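Local coordinates for regulator of nonsense transcripts 2 (Homo sapiens, PDB 4CEM), which takes part in nonsense-mediated mRNA decay and is represented here by the first of its three MIF4G domains, an all-helical module, at residues Glu20-Arg25 / Pro224-Ser229; Asp202-Val207 / Asn238-Tyr243; Lys84-Ala89 / Gln115-Phe120; Thr56-Lys61 / Ser74-Gly79. One frame throughout, in Å; residues are numbered along the deposited sequence.

Contact 1: Glu20-Arg25 / Pro224-Ser229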
loop_
_atom_site.group_PDB
_atom_site.type_symbol
_atom_site.label_atom_id
_atom_site.label_comp_id
_atom_site.label_asym_id
_atom_site.label_seq_id
_atom_site.Cartn_x
_atom_site.Cartn_y
_atom_site.Cartn_z
ATOM N N GLU A 20 -6.461 -1.684 16.579
ATOM C CA GLU A 20 -7.476 -0.895 15.869
ATOM C C GLU A 20 -7.583 -1.366 14.423
ATOM O O GLU A 20 -8.673 -1.658 13.927
ATOM C CB GLU A 20 -7.131 0.597 15.898
ATOM C CG GLU A 20 -7.489 1.278 17.212
ATOM C CD GLU A 20 -6.754 2.598 17.443
ATOM O OE1 GLU A 20 -5.854 2.956 16.644
ATOM O OE2 GLU A 20 -7.077 3.277 18.448
ATOM N N ARG A 21 -6.432 -1.454 13.769
ATOM C CA ARG A 21 -6.348 -1.977 12.417
ATOM C C ARG A 21 -6.990 -3.363 12.336
ATOM O O ARG A 21 -7.798 -3.630 11.453
ATOM C CB ARG A 21 -4.881 -2.031 11.963
ATOM C CG ARG A 21 -4.695 -2.281 10.478
ATOM C CD ARG A 21 -3.323 -1.859 9.976
ATOM N NE ARG A 21 -2.278 -2.820 10.339
ATOM C CZ ARG A 21 -1.434 -2.697 11.369
ATOM N NH1 ARG A 21 -1.475 -1.636 12.175
ATOM N NH2 ARG A 21 -0.529 -3.646 11.595
ATOM N N HIS A 22 -6.652 -4.231 13.280
ATOM C CA HIS A 22 -7.107 -5.608 13.230
ATOM C C HIS A 22 -8.586 -5.701 13.448
ATOM O O HIS A 22 -9.303 -6.357 12.689
ATOM C CB HIS A 22 -6.363 -6.434 14.274
ATOM C CG HIS A 22 -6.850 -7.852 14.393
ATOM N ND1 HIS A 22 -6.468 -8.820 13.548
ATOM C CD2 HIS A 22 -7.705 -8.444 15.309
ATOM C CE1 HIS A 22 -7.059 -9.976 13.894
ATOM N NE2 HIS A 22 -7.814 -9.745 14.974
ATOM N N HIS A 23 -9.072 -5.037 14.483
ATOM C CA HIS A 23 -10.491 -5.113 14.791
ATOM C C HIS A 23 -11.338 -4.592 13.670
ATOM O O HIS A 23 -12.374 -5.176 13.367
ATOM C CB HIS A 23 -10.814 -4.375 16.084
ATOM C CG HIS A 23 -10.349 -5.097 17.329
ATOM N ND1 HIS A 23 -10.541 -6.420 17.514
ATOM C CD2 HIS A 23 -9.706 -4.629 18.470
ATOM C CE1 HIS A 23 -10.036 -6.785 18.704
ATOM N NE2 HIS A 23 -9.529 -5.684 19.293
ATOM N N LEU A 24 -10.913 -3.500 13.037
ATOM C CA LEU A 24 -11.678 -2.921 11.923
ATOM C C LEU A 24 -11.775 -3.871 10.730
ATOM O O LEU A 24 -12.859 -4.102 10.182
ATOM C CB LEU A 24 -11.062 -1.593 11.463
ATOM C CG LEU A 24 -11.791 -0.891 10.310
ATOM C CD1 LEU A 24 -13.268 -0.745 10.646
ATOM C CD2 LEU A 24 -11.145 0.458 10.005
ATOM N N ARG A 25 -10.630 -4.410 10.335
ATOM C CA ARG A 25 -10.566 -5.340 9.220
ATOM C C ARG A 25 -11.467 -6.561 9.429
ATOM O O ARG A 25 -12.137 -7.019 8.502
ATOM C CB ARG A 25 -9.121 -5.797 9.017
ATOM C CG ARG A 25 -8.217 -4.742 8.408
ATOM C CD ARG A 25 -6.804 -5.264 8.239
ATOM N NE ARG A 25 -5.930 -4.252 7.661
ATOM C CZ ARG A 25 -4.627 -4.408 7.439
ATOM N NH1 ARG A 25 -4.015 -5.545 7.739
ATOM N NH2 ARG A 25 -3.926 -3.417 6.913
ATOM N N PRO A 224 -3.418 -11.532 16.181
ATOM C CA PRO A 224 -3.046 -12.706 15.406
ATOM C C PRO A 224 -3.327 -12.508 13.912
ATOM O O PRO A 224 -4.216 -11.730 13.550
ATOM C CB PRO A 224 -3.959 -13.789 15.984
ATOM C CG PRO A 224 -5.194 -13.048 16.389
ATOM C CD PRO A 224 -4.798 -11.617 16.687
ATOM N N SER A 225 -2.576 -13.202 13.059
ATOM C CA SER A 225 -2.895 -13.266 11.629
ATOM C C SER A 225 -3.968 -14.324 11.419
ATOM O O SER A 225 -3.699 -15.513 11.587
ATOM C CB SER A 225 -1.662 -13.623 10.797
ATOM O OG SER A 225 -2.039 -13.913 9.458
ATOM N N GLU A 226 -5.176 -13.891 11.061
ATOM C CA GLU A 226 -6.317 -14.802 10.906
ATOM C C GLU A 226 -7.142 -14.567 9.639
ATOM O O GLU A 226 -8.224 -15.132 9.498
ATOM C CB GLU A 226 -7.269 -14.650 12.091
ATOM C CG GLU A 226 -6.624 -14.754 13.456
ATOM C CD GLU A 226 -7.653 -14.736 14.566
ATOM O OE1 GLU A 226 -8.593 -13.902 14.481
ATOM O OE2 GLU A 226 -7.515 -15.562 15.508
ATOM N N ILE A 227 -6.654 -13.738 8.725
ATOM C CA ILE A 227 -7.467 -13.321 7.591
ATOM C C ILE A 227 -7.058 -14.115 6.355
ATOM O O ILE A 227 -7.848 -14.903 5.841
ATOM C CB ILE A 227 -7.370 -11.805 7.364
ATOM C CG1 ILE A 227 -8.055 -11.085 8.533
ATOM C CG2 ILE A 227 -8.008 -11.424 6.038
ATOM C CD1 ILE A 227 -7.881 -9.580 8.537
ATOM N N ILE A 228 -5.825 -13.915 5.899
ATOM C CA ILE A 228 -5.267 -14.687 4.796
ATOM C C ILE A 228 -4.441 -15.836 5.360
ATOM O O ILE A 228 -3.531 -15.619 6.161
ATOM C CB ILE A 228 -4.377 -13.818 3.878
ATOM C CG1 ILE A 228 -5.147 -12.573 3.402
ATOM C CG2 ILE A 228 -3.877 -14.629 2.686
ATOM C CD1 ILE A 228 -6.487 -12.887 2.759
ATOM N N SER A 229 -4.752 -17.053 4.915
ATOM C CA SER A 229 -4.076 -18.257 5.386
ATOM C C SER A 229 -2.583 -18.228 5.076
ATOM O O SER A 229 -2.168 -17.621 4.091
ATOM C CB SER A 229 -4.670 -19.489 4.721
ATOM O OG SER A 229 -4.151 -19.624 3.408
#
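His22 and Arg25, one turn apart on helix 6-33, meet the loop 224-229 in two quite different ways. The close-fitting part is buried: Ile227 reaches over with CD1, which rests on Arg25 CB at 4.0 Å, and the His22 ring is buried beside them. CG of His22 is anti to the backbone N (chi1 175°), which turns the imidazole to the loop, where one face receives Pro224. The looser, solvent side is made by the exposed Pro224 and Glu226. From there Pro224 covers that face in a CH-pi contact, CD sitting 4.2 Å from the ring centroid and 27° off the normal, while the carbonyl Pro224 O comes to 3.4 Å from His22 CE1. The carboxylate Glu226 OE1 lies near the plane of the imidazole, at its edge, 4.3 Å from His22 CE1; its firm partner is Lys26, in a salt bridge. With an alanine at His22, Pro224 CD would probably lose the ring face it rests on, leaving a gap between helix and loop. Beyond the shared aliphatic patch the extended Arg25 chain carries its guanidinium to Asp201 and Asp202 on helix 189-204 and to Glu155 on helix 143-158. Ile158 of helix 143-158 touches both Arg25 and Ile227, and the loop itself bridges helix 209-218 and helix 230-259.

Contact 2: Asp202-Val207 / Asn238-Tyr243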
loop_
_atom_site.group_PDB
_atom_site.type_symbol
_atom_site.label_atom_id
_atom_site.label_comp_id
_atom_site.label_asym_id
_atom_site.label_seq_id
_atom_site.Cartn_x
_atom_site.Cartn_y
_atom_site.Cartn_z
ATOM N N ASP A 202 -1.246 -8.967 7.160
ATOM C CA ASP A 202 -2.296 -9.867 6.693
ATOM C C ASP A 202 -2.033 -10.477 5.316
ATOM O O ASP A 202 -2.374 -11.640 5.092
ATOM C CB ASP A 202 -3.640 -9.148 6.700
ATOM C CG ASP A 202 -4.226 -9.031 8.091
ATOM O OD1 ASP A 202 -4.245 -10.044 8.810
ATOM O OD2 ASP A 202 -4.685 -7.935 8.468
ATOM N N ILE A 203 -1.428 -9.729 4.396
ATOM C CA ILE A 203 -1.217 -10.262 3.050
ATOM C C ILE A 203 0.068 -11.087 2.913
ATOM O O ILE A 203 0.060 -12.131 2.264
ATOM C CB ILE A 203 -1.287 -9.152 1.983
ATOM C CG1 ILE A 203 -2.743 -8.730 1.784
ATOM C CG2 ILE A 203 -0.717 -9.627 0.651
ATOM C CD1 ILE A 203 -2.886 -7.328 1.240
ATOM N N ALA A 204 1.160 -10.634 3.527
ATOM C CA ALA A 204 2.449 -11.337 3.424
ATOM C C ALA A 204 2.804 -12.169 4.657
ATOM O O ALA A 204 3.840 -12.840 4.670
ATOM C CB ALA A 204 3.568 -10.344 3.141
ATOM N N GLY A 205 1.972 -12.115 5.695
ATOM C CA GLY A 205 2.302 -12.755 6.973
ATOM C C GLY A 205 3.444 -12.080 7.727
ATOM O O GLY A 205 4.076 -12.696 8.569
ATOM N N LEU A 206 3.717 -10.812 7.447
ATOM C CA LEU A 206 4.832 -10.139 8.091
ATOM C C LEU A 206 4.643 -10.021 9.596
ATOM O O LEU A 206 3.539 -9.790 10.078
ATOM C CB LEU A 206 5.026 -8.740 7.520
ATOM C CG LEU A 206 5.453 -8.619 6.050
ATOM C CD1 LEU A 206 5.998 -7.214 5.836
ATOM C CD2 LEU A 206 6.490 -9.652 5.626
ATOM N N VAL A 207 5.731 -10.215 10.330
ATOM C CA VAL A 207 5.800 -9.850 11.733
ATOM C C VAL A 207 7.132 -9.137 11.927
ATOM O O VAL A 207 8.145 -9.788 12.152
ATOM C CB VAL A 207 5.717 -11.074 12.662
ATOM C CG1 VAL A 207 5.635 -10.619 14.117
ATOM C CG2 VAL A 207 4.519 -11.938 12.301
ATOM N N ASN A 238 7.752 -14.550 -0.207
ATOM C CA ASN A 238 8.845 -14.850 -1.145
ATOM C C ASN A 238 9.228 -13.652 -2.025
ATOM O O ASN A 238 10.410 -13.307 -2.126
ATOM C CB ASN A 238 8.504 -16.049 -2.033
ATOM C CG ASN A 238 8.247 -17.317 -1.237
ATOM O OD1 ASN A 238 8.638 -17.433 -0.068
ATOM N ND2 ASN A 238 7.579 -18.277 -1.869
ATOM N N LEU A 239 8.234 -13.014 -2.641
ATOM C CA LEU A 239 8.487 -11.833 -3.483
ATOM C C LEU A 239 9.207 -10.742 -2.697
ATOM O O LEU A 239 10.196 -10.174 -3.167
ATOM C CB LEU A 239 7.186 -11.273 -4.066
ATOM C CG LEU A 239 6.473 -12.116 -5.126
ATOM C CD1 LEU A 239 5.260 -11.359 -5.652
ATOM C CD2 LEU A 239 7.402 -12.506 -6.274
ATOM N N LEU A 240 8.722 -10.468 -1.493
ATOM C CA LEU A 240 9.299 -9.407 -0.672
ATOM C C LEU A 240 10.763 -9.676 -0.305
ATOM O O LEU A 240 11.581 -8.761 -0.345
ATOM C CB LEU A 240 8.451 -9.187 0.583
ATOM C CG LEU A 240 7.054 -8.631 0.289
ATOM C CD1 LEU A 240 6.138 -8.829 1.486
ATOM C CD2 LEU A 240 7.127 -7.161 -0.103
ATOM N N LYS A 241 11.089 -10.920 0.039
ATOM C CA LYS A 241 12.474 -11.293 0.374
ATOM C C LYS A 241 13.375 -11.198 -0.839
ATOM O O LYS A 241 14.497 -10.700 -0.764
ATOM C CB LYS A 241 12.544 -12.709 0.965
ATOM C CG LYS A 241 12.656 -12.723 2.486
ATOM C CD LYS A 241 11.765 -13.772 3.140
ATOM C CE LYS A 241 11.777 -13.638 4.658
ATOM N NZ LYS A 241 10.736 -14.492 5.292
ATOM N N GLU A 242 12.859 -11.685 -1.957
ATOM C CA GLU A 242 13.541 -11.618 -3.235
ATOM C C GLU A 242 13.793 -10.166 -3.639
ATOM O O GLU A 242 14.873 -9.834 -4.127
ATOM C CB GLU A 242 12.688 -12.325 -4.274
ATOM C CG GLU A 242 13.373 -12.627 -5.580
ATOM C CD GLU A 242 12.377 -13.134 -6.595
ATOM O OE1 GLU A 242 11.496 -13.933 -6.203
ATOM O OE2 GLU A 242 12.460 -12.723 -7.770
ATOM N N TYR A 243 12.803 -9.303 -3.432
ATOM C CA TYR A 243 12.994 -7.867 -3.635
ATOM C C TYR A 243 14.052 -7.357 -2.677
ATOM O O TYR A 243 14.964 -6.634 -3.069
ATOM C CB TYR A 243 11.701 -7.095 -3.389
ATOM C CG TYR A 243 11.816 -5.614 -3.676
ATOM C CD1 TYR A 243 11.536 -5.107 -4.943
ATOM C CD2 TYR A 243 12.192 -4.718 -2.684
ATOM C CE1 TYR A 243 11.633 -3.752 -5.214
ATOM C CE2 TYR A 243 12.291 -3.358 -2.940
ATOM C CZ TYR A 243 12.011 -2.877 -4.207
ATOM O OH TYR A 243 12.110 -1.528 -4.474
#
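Ala204 and Leu206 meet Leu240 through methyl groups alone, so no ring or other planar side chain has a face or edge in the contact itself. Tyr243, one turn farther along the helix, takes no part across the contact; its ring pairs edge-to-face with that of His186, and Ile178 and Val189 touch its side chain. What joins the two segments is one branch of Leu240: its CD1 lies 3.4 Å from Ala204 CB, and Leu206 CD2 comes to 4.2 Å from the same methyl. CB of Ala204 is directed at the helix, whereas Leu206 starts off across it and only the end of its side chain leans in. CG of Leu240 is anti to its carbonyl carbon (chi1 -66°), which sends the branch across to helix 189-204. In this all-helical MIF4G domain the contact packs the weakly bonded last turn of helix 189-204 against the long helix 230-259. Gly205, with phi 69°, takes the chain out of the helix just after Ala204, and a backbone hydrogen bond between Leu206 and Gly200 ties the departing chain back to it. Val192 and Cys196 on helix 189-204 touch Leu240 as well, and Leu304 packs on both Leu206 and Leu240.

Contact 3: Lys84-Ala89 / Gln115-Phe120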
loop_
_atom_site.group_PDB
_atom_site.type_symbol
_atom_site.label_atom_id
_atom_site.label_comp_id
_atom_site.label_asym_id
_atom_site.label_seq_id
_atom_site.Cartn_x
_atom_site.Cartn_y
_atom_site.Cartn_z
ATOM N N LYS A 84 -28.045 2.293 -11.439
ATOM C CA LYS A 84 -27.627 2.514 -12.819
ATOM C C LYS A 84 -26.250 3.145 -12.961
ATOM O O LYS A 84 -25.750 3.254 -14.081
ATOM C CB LYS A 84 -28.648 3.395 -13.540
ATOM C CG LYS A 84 -30.017 2.754 -13.726
ATOM C CD LYS A 84 -30.983 3.747 -14.361
ATOM C CE LYS A 84 -32.442 3.431 -14.050
ATOM N NZ LYS A 84 -32.946 2.228 -14.778
ATOM N N TYR A 85 -25.630 3.565 -11.858
ATOM C CA TYR A 85 -24.413 4.391 -11.944
ATOM C C TYR A 85 -23.153 3.717 -11.375
ATOM O O TYR A 85 -22.149 4.384 -11.091
ATOM C CB TYR A 85 -24.656 5.745 -11.275
ATOM C CG TYR A 85 -25.900 6.450 -11.769
ATOM C CD1 TYR A 85 -27.161 6.082 -11.297
ATOM C CD2 TYR A 85 -25.822 7.482 -12.710
ATOM C CE1 TYR A 85 -28.306 6.718 -11.745
ATOM C CE2 TYR A 85 -26.967 8.125 -13.167
ATOM C CZ TYR A 85 -28.204 7.736 -12.677
ATOM O OH TYR A 85 -29.354 8.351 -13.104
ATOM N N ILE A 86 -23.193 2.392 -11.259
ATOM C CA ILE A 86 -22.076 1.632 -10.712
ATOM C C ILE A 86 -20.797 1.903 -11.493
ATOM O O ILE A 86 -19.802 2.354 -10.930
ATOM C CB ILE A 86 -22.360 0.106 -10.696
ATOM C CG1 ILE A 86 -23.515 -0.232 -9.743
ATOM C CG2 ILE A 86 -21.122 -0.673 -10.276
ATOM C CD1 ILE A 86 -23.241 0.113 -8.295
ATOM N N ALA A 87 -20.834 1.645 -12.795
ATOM C CA ALA A 87 -19.645 1.769 -13.640
ATOM C C ALA A 87 -18.995 3.137 -13.509
ATOM O O ALA A 87 -17.771 3.236 -13.463
ATOM C CB ALA A 87 -19.991 1.481 -15.091
ATOM N N GLU A 88 -19.816 4.181 -13.422
ATOM C CA GLU A 88 -19.325 5.561 -13.301
ATOM C C GLU A 88 -18.713 5.798 -11.920
ATOM O O GLU A 88 -17.624 6.362 -11.803
ATOM C CB GLU A 88 -20.454 6.575 -13.549
ATOM C CG GLU A 88 -21.130 6.476 -14.915
ATOM C CD GLU A 88 -22.309 5.503 -14.944
ATOM O OE1 GLU A 88 -22.128 4.304 -14.621
ATOM O OE2 GLU A 88 -23.429 5.938 -15.293
ATOM N N ALA A 89 -19.421 5.348 -10.884
ATOM C CA ALA A 89 -18.960 5.461 -9.502
ATOM C C ALA A 89 -17.656 4.698 -9.291
ATOM O O ALA A 89 -16.734 5.191 -8.649
ATOM C CB ALA A 89 -20.029 4.954 -8.548
ATOM N N GLN A 115 -22.126 -3.696 -0.154
ATOM C CA GLN A 115 -23.194 -4.275 0.668
ATOM C C GLN A 115 -24.588 -3.989 0.109
ATOM O O GLN A 115 -25.543 -4.701 0.432
ATOM C CB GLN A 115 -23.094 -3.805 2.127
ATOM C CG GLN A 115 -21.938 -4.428 2.902
ATOM C CD GLN A 115 -21.566 -3.649 4.160
ATOM O OE1 GLN A 115 -22.434 -3.205 4.907
ATOM N NE2 GLN A 115 -20.272 -3.494 4.402
ATOM N N ARG A 116 -24.712 -2.958 -0.720
ATOM C CA ARG A 116 -26.000 -2.627 -1.318
ATOM C C ARG A 116 -26.176 -3.183 -2.736
ATOM O O ARG A 116 -27.276 -3.604 -3.080
ATOM C CB ARG A 116 -26.210 -1.118 -1.324
ATOM C CG ARG A 116 -27.636 -0.713 -1.658
ATOM C CD ARG A 116 -27.912 0.720 -1.247
ATOM N NE ARG A 116 -28.225 0.843 0.176
ATOM C CZ ARG A 116 -28.551 1.988 0.776
ATOM N NH1 ARG A 116 -28.604 3.129 0.088
ATOM N NH2 ARG A 116 -28.826 1.999 2.073
ATOM N N TYR A 117 -25.098 -3.198 -3.526
ATOM C CA TYR A 117 -25.151 -3.514 -4.960
ATOM C C TYR A 117 -24.251 -4.678 -5.399
ATOM O O TYR A 117 -23.024 -4.583 -5.346
ATOM C CB TYR A 117 -24.742 -2.283 -5.768
ATOM C CG TYR A 117 -25.520 -1.034 -5.427
ATOM C CD1 TYR A 117 -26.788 -0.813 -5.958
ATOM C CD2 TYR A 117 -24.982 -0.060 -4.597
ATOM C CE1 TYR A 117 -27.499 0.337 -5.661
ATOM C CE2 TYR A 117 -25.692 1.091 -4.298
ATOM C CZ TYR A 117 -26.946 1.280 -4.832
ATOM O OH TYR A 117 -27.651 2.412 -4.535
ATOM N N ALA A 118 -24.875 -5.751 -5.883
ATOM C CA ALA A 118 -24.160 -6.919 -6.411
ATOM C C ALA A 118 -23.191 -6.605 -7.551
ATOM O O ALA A 118 -22.173 -7.272 -7.687
ATOM C CB ALA A 118 -25.152 -7.986 -6.849
ATOM N N ASP A 119 -23.487 -5.589 -8.355
ATOM C CA ASP A 119 -22.633 -5.230 -9.498
ATOM C C ASP A 119 -21.328 -4.551 -9.127
ATOM O O ASP A 119 -20.454 -4.395 -9.983
ATOM C CB ASP A 119 -23.369 -4.279 -10.450
ATOM C CG ASP A 119 -24.514 -4.936 -11.157
ATOM O OD1 ASP A 119 -24.712 -6.152 -10.963
ATOM O OD2 ASP A 119 -25.227 -4.231 -11.904
ATOM N N PHE A 120 -21.192 -4.125 -7.878
ATOM C CA PHE A 120 -20.066 -3.278 -7.506
ATOM C C PHE A 120 -18.719 -3.980 -7.596
ATOM O O PHE A 120 -17.825 -3.511 -8.296
ATOM C CB PHE A 120 -20.257 -2.709 -6.100
ATOM C CG PHE A 120 -19.216 -1.688 -5.724
ATOM C CD1 PHE A 120 -19.190 -0.446 -6.350
ATOM C CD2 PHE A 120 -18.260 -1.969 -4.760
ATOM C CE1 PHE A 120 -18.234 0.499 -6.020
ATOM C CE2 PHE A 120 -17.301 -1.027 -4.428
ATOM C CZ PHE A 120 -17.287 0.208 -5.057
#
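Ile86, in the first turn of helix 86-95, spreads its branches over the turn Tyr117-Phe120: CD1 goes to Tyr117, CG2 to Phe120, and Asp119 is met by both branches. CG1 lies anti to the carbonyl carbon (chi1 -65°), and the second torsion, -62°, turns CD1 to Tyr117, 3.8 Å from Tyr117 CB and equally near the root of the ring. The two side chains slant past each other, the methyl approaching the phenol obliquely. CG2 goes the other way: it rests 3.8 Å from the carbonyl Asp119 O and 3.9 Å from Phe120 CA, with Phe120 CD1 slightly farther at 4.4 Å, again at a slant to the ring. Asp119 crosses Ile86 at about a right angle, its CB 4.1 Å from Ile86 CG1, on the exposed side. MIF4G domains are stacks of helical hairpins, and here the Ile86 side chain, at the start of helix 86-95, packs on the type I turn between helix 103-116 and helix 120-137. That turn is closed by a backbone bond from Phe120 N to Tyr117 O of 3.2 Å. Cutting Ile86 back to an alanine removes both branches and is likely to leave a gap between Tyr117 and Phe120, with the turn less firmly seated on the helix. Arg116 CG lies over one face of the Tyr117 ring, displaced toward its edge, and the Tyr117 hydroxyl bonds to the backbone N of Leu82; Phe120 stacks on Phe113.

Contact 4: Thr56-Lys61 / Ser74-Gly79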
loop_
_atom_site.group_PDB
_atom_site.type_symbol
_atom_site.label_atom_id
_atom_site.label_comp_id
_atom_site.label_asym_id
_atom_site.label_seq_id
_atom_site.Cartn_x
_atom_site.Cartn_y
_atom_site.Cartn_z
ATOM N N THR A 56 -25.374 11.875 -10.391
ATOM C CA THR A 56 -24.201 12.339 -11.137
ATOM C C THR A 56 -23.351 13.219 -10.245
ATOM O O THR A 56 -22.132 13.093 -10.239
ATOM C CB THR A 56 -24.590 13.096 -12.423
ATOM O OG1 THR A 56 -25.439 12.256 -13.217
ATOM C CG2 THR A 56 -23.346 13.468 -13.221
ATOM N N ALA A 57 -24.000 14.096 -9.483
ATOM C CA ALA A 57 -23.295 14.927 -8.508
ATOM C C ALA A 57 -22.476 14.041 -7.574
ATOM O O ALA A 57 -21.279 14.269 -7.370
ATOM C CB ALA A 57 -24.276 15.767 -7.710
ATOM N N PHE A 58 -23.122 13.002 -7.049
ATOM C CA PHE A 58 -22.473 12.098 -6.119
ATOM C C PHE A 58 -21.275 11.402 -6.750
ATOM O O PHE A 58 -20.193 11.377 -6.154
ATOM C CB PHE A 58 -23.460 11.073 -5.567
ATOM C CG PHE A 58 -22.871 10.202 -4.500
ATOM C CD1 PHE A 58 -22.473 10.750 -3.291
ATOM C CD2 PHE A 58 -22.683 8.840 -4.714
ATOM C CE1 PHE A 58 -21.907 9.961 -2.305
ATOM C CE2 PHE A 58 -22.128 8.043 -3.727
ATOM C CZ PHE A 58 -21.740 8.606 -2.521
ATOM N N VAL A 59 -21.453 10.864 -7.959
ATOM C CA VAL A 59 -20.348 10.224 -8.680
ATOM C C VAL A 59 -19.154 11.160 -8.835
ATOM O O VAL A 59 -18.010 10.713 -8.827
ATOM C CB VAL A 59 -20.777 9.721 -10.072
ATOM C CG1 VAL A 59 -19.559 9.347 -10.921
ATOM C CG2 VAL A 59 -21.713 8.526 -9.928
ATOM N N LYS A 60 -19.418 12.454 -8.958
ATOM C CA LYS A 60 -18.344 13.425 -9.099
ATOM C C LYS A 60 -17.615 13.633 -7.780
ATOM O O LYS A 60 -16.390 13.720 -7.758
ATOM C CB LYS A 60 -18.880 14.758 -9.618
ATOM C CG LYS A 60 -17.792 15.666 -10.154
ATOM C CD LYS A 60 -18.373 16.967 -10.678
ATOM C CE LYS A 60 -17.279 17.921 -11.127
ATOM N NZ LYS A 60 -17.853 19.214 -11.588
ATOM N N LYS A 61 -18.365 13.715 -6.681
ATOM C CA LYS A 61 -17.765 13.846 -5.347
ATOM C C LYS A 61 -16.855 12.679 -5.021
ATOM O O LYS A 61 -15.828 12.853 -4.366
ATOM C CB LYS A 61 -18.843 13.965 -4.270
ATOM C CG LYS A 61 -19.283 15.392 -4.012
ATOM C CD LYS A 61 -20.686 15.449 -3.447
ATOM C CE LYS A 61 -21.166 16.887 -3.316
ATOM N NZ LYS A 61 -22.484 17.094 -3.992
ATOM N N SER A 74 -21.472 9.398 3.109
ATOM C CA SER A 74 -22.343 8.326 3.576
ATOM C C SER A 74 -23.797 8.759 3.589
ATOM O O SER A 74 -24.666 8.009 3.167
ATOM C CB SER A 74 -21.907 7.852 4.958
ATOM O OG SER A 74 -20.675 7.155 4.857
ATOM N N HIS A 75 -24.056 9.969 4.076
ATOM C CA HIS A 75 -25.413 10.513 4.144
ATOM C C HIS A 75 -26.030 10.586 2.771
ATOM O O HIS A 75 -27.139 10.122 2.560
ATOM C CB HIS A 75 -25.399 11.891 4.789
ATOM C CG HIS A 75 -26.727 12.602 4.734
ATOM N ND1 HIS A 75 -27.082 13.384 3.699
ATOM C CD2 HIS A 75 -27.791 12.632 5.633
ATOM C CE1 HIS A 75 -28.313 13.886 3.920
ATOM N NE2 HIS A 75 -28.745 13.424 5.102
ATOM N N ASP A 76 -25.302 11.151 1.818
ATOM C CA ASP A 76 -25.782 11.209 0.448
ATOM C C ASP A 76 -26.002 9.815 -0.102
ATOM O O ASP A 76 -27.072 9.523 -0.643
ATOM C CB ASP A 76 -24.802 11.957 -0.450
ATOM C CG ASP A 76 -24.700 13.426 -0.108
ATOM O OD1 ASP A 76 -25.589 13.949 0.617
ATOM O OD2 ASP A 76 -23.718 14.061 -0.560
ATOM N N PHE A 77 -24.996 8.958 0.032
ATOM C CA PHE A 77 -25.103 7.582 -0.445
ATOM C C PHE A 77 -26.422 6.922 -0.038
ATOM O O PHE A 77 -27.099 6.315 -0.876
ATOM C CB PHE A 77 -23.932 6.743 0.065
ATOM C CG PHE A 77 -23.981 5.301 -0.368
ATOM C CD1 PHE A 77 -23.399 4.902 -1.561
ATOM C CD2 PHE A 77 -24.600 4.343 0.424
ATOM C CE1 PHE A 77 -23.439 3.580 -1.960
ATOM C CE2 PHE A 77 -24.637 3.017 0.034
ATOM C CZ PHE A 77 -24.059 2.634 -1.163
ATOM N N ASN A 78 -26.802 7.053 1.232
ATOM C CA ASN A 78 -27.973 6.333 1.723
ATOM C C ASN A 78 -29.295 6.774 1.113
ATOM O O ASN A 78 -30.279 6.031 1.178
ATOM C CB ASN A 78 -28.045 6.349 3.251
ATOM C CG ASN A 78 -27.053 5.376 3.882
ATOM O OD1 ASN A 78 -26.973 4.207 3.484
ATOM N ND2 ASN A 78 -26.280 5.859 4.856
ATOM N N GLY A 79 -29.319 7.966 0.519
ATOM C CA GLY A 79 -30.537 8.509 -0.081
ATOM C C GLY A 79 -30.691 8.287 -1.581
ATOM O O GLY A 79 -31.779 8.475 -2.129
#
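Phe58 packs on Asp76 and Phe77 by apolar contacts. CG of Phe58 is anti to the backbone N (chi1 -174°), which aims the ring at helix 70-79, where CZ lies 3.9 Å from Phe77 CB and CD1 lies 3.9 Å from Asp76 CB. The two phenylalanines slant across one another: Phe58 CE2 comes in at the edge of the Phe77 ring, 4.0 Å from Phe77 CD1. Ring and carboxylate planes of Phe58 and Asp76 stand 82° apart. The electrostatic part is looser and lies toward the surface. Lys61 NZ and Asp76 OD2, of opposite charge, are 4.7 Å apart without touching, and Asp76 OD1 accepts a weak bond from His75 ND1. Helix 52-61 and helix 70-79 form a roughly antiparallel helical hairpin; the axes of the two short segments approach to 10.8 Å, with 145° between their N-to-C directions. Helix 103-116 packs against it, with Phe113 meeting both phenylalanines and Leu112 touching Phe77.

Starting at the N terminus, helix 6-33 supplies 20-25, whose partner 224-229 comes some 200 residues later, so contact 1 closes a very long loop. Nested within it, contact 4 closes first, pairing helices 52-61 and 70-79, and contact 3 follows in series, seating the start of helix 86-95 on the turn after helix 103-116. These two touch, through Tyr117 on Phe77 among others. Contact 2 opens at 202-207, before contact 1 has closed, and ends at 238-243, so the two cross; they touch where Ile227 and Ile228 pack on Asp202. Contacts 2 and 4 lie on opposite sides of the chain's centre, about 38 Å apart between centres.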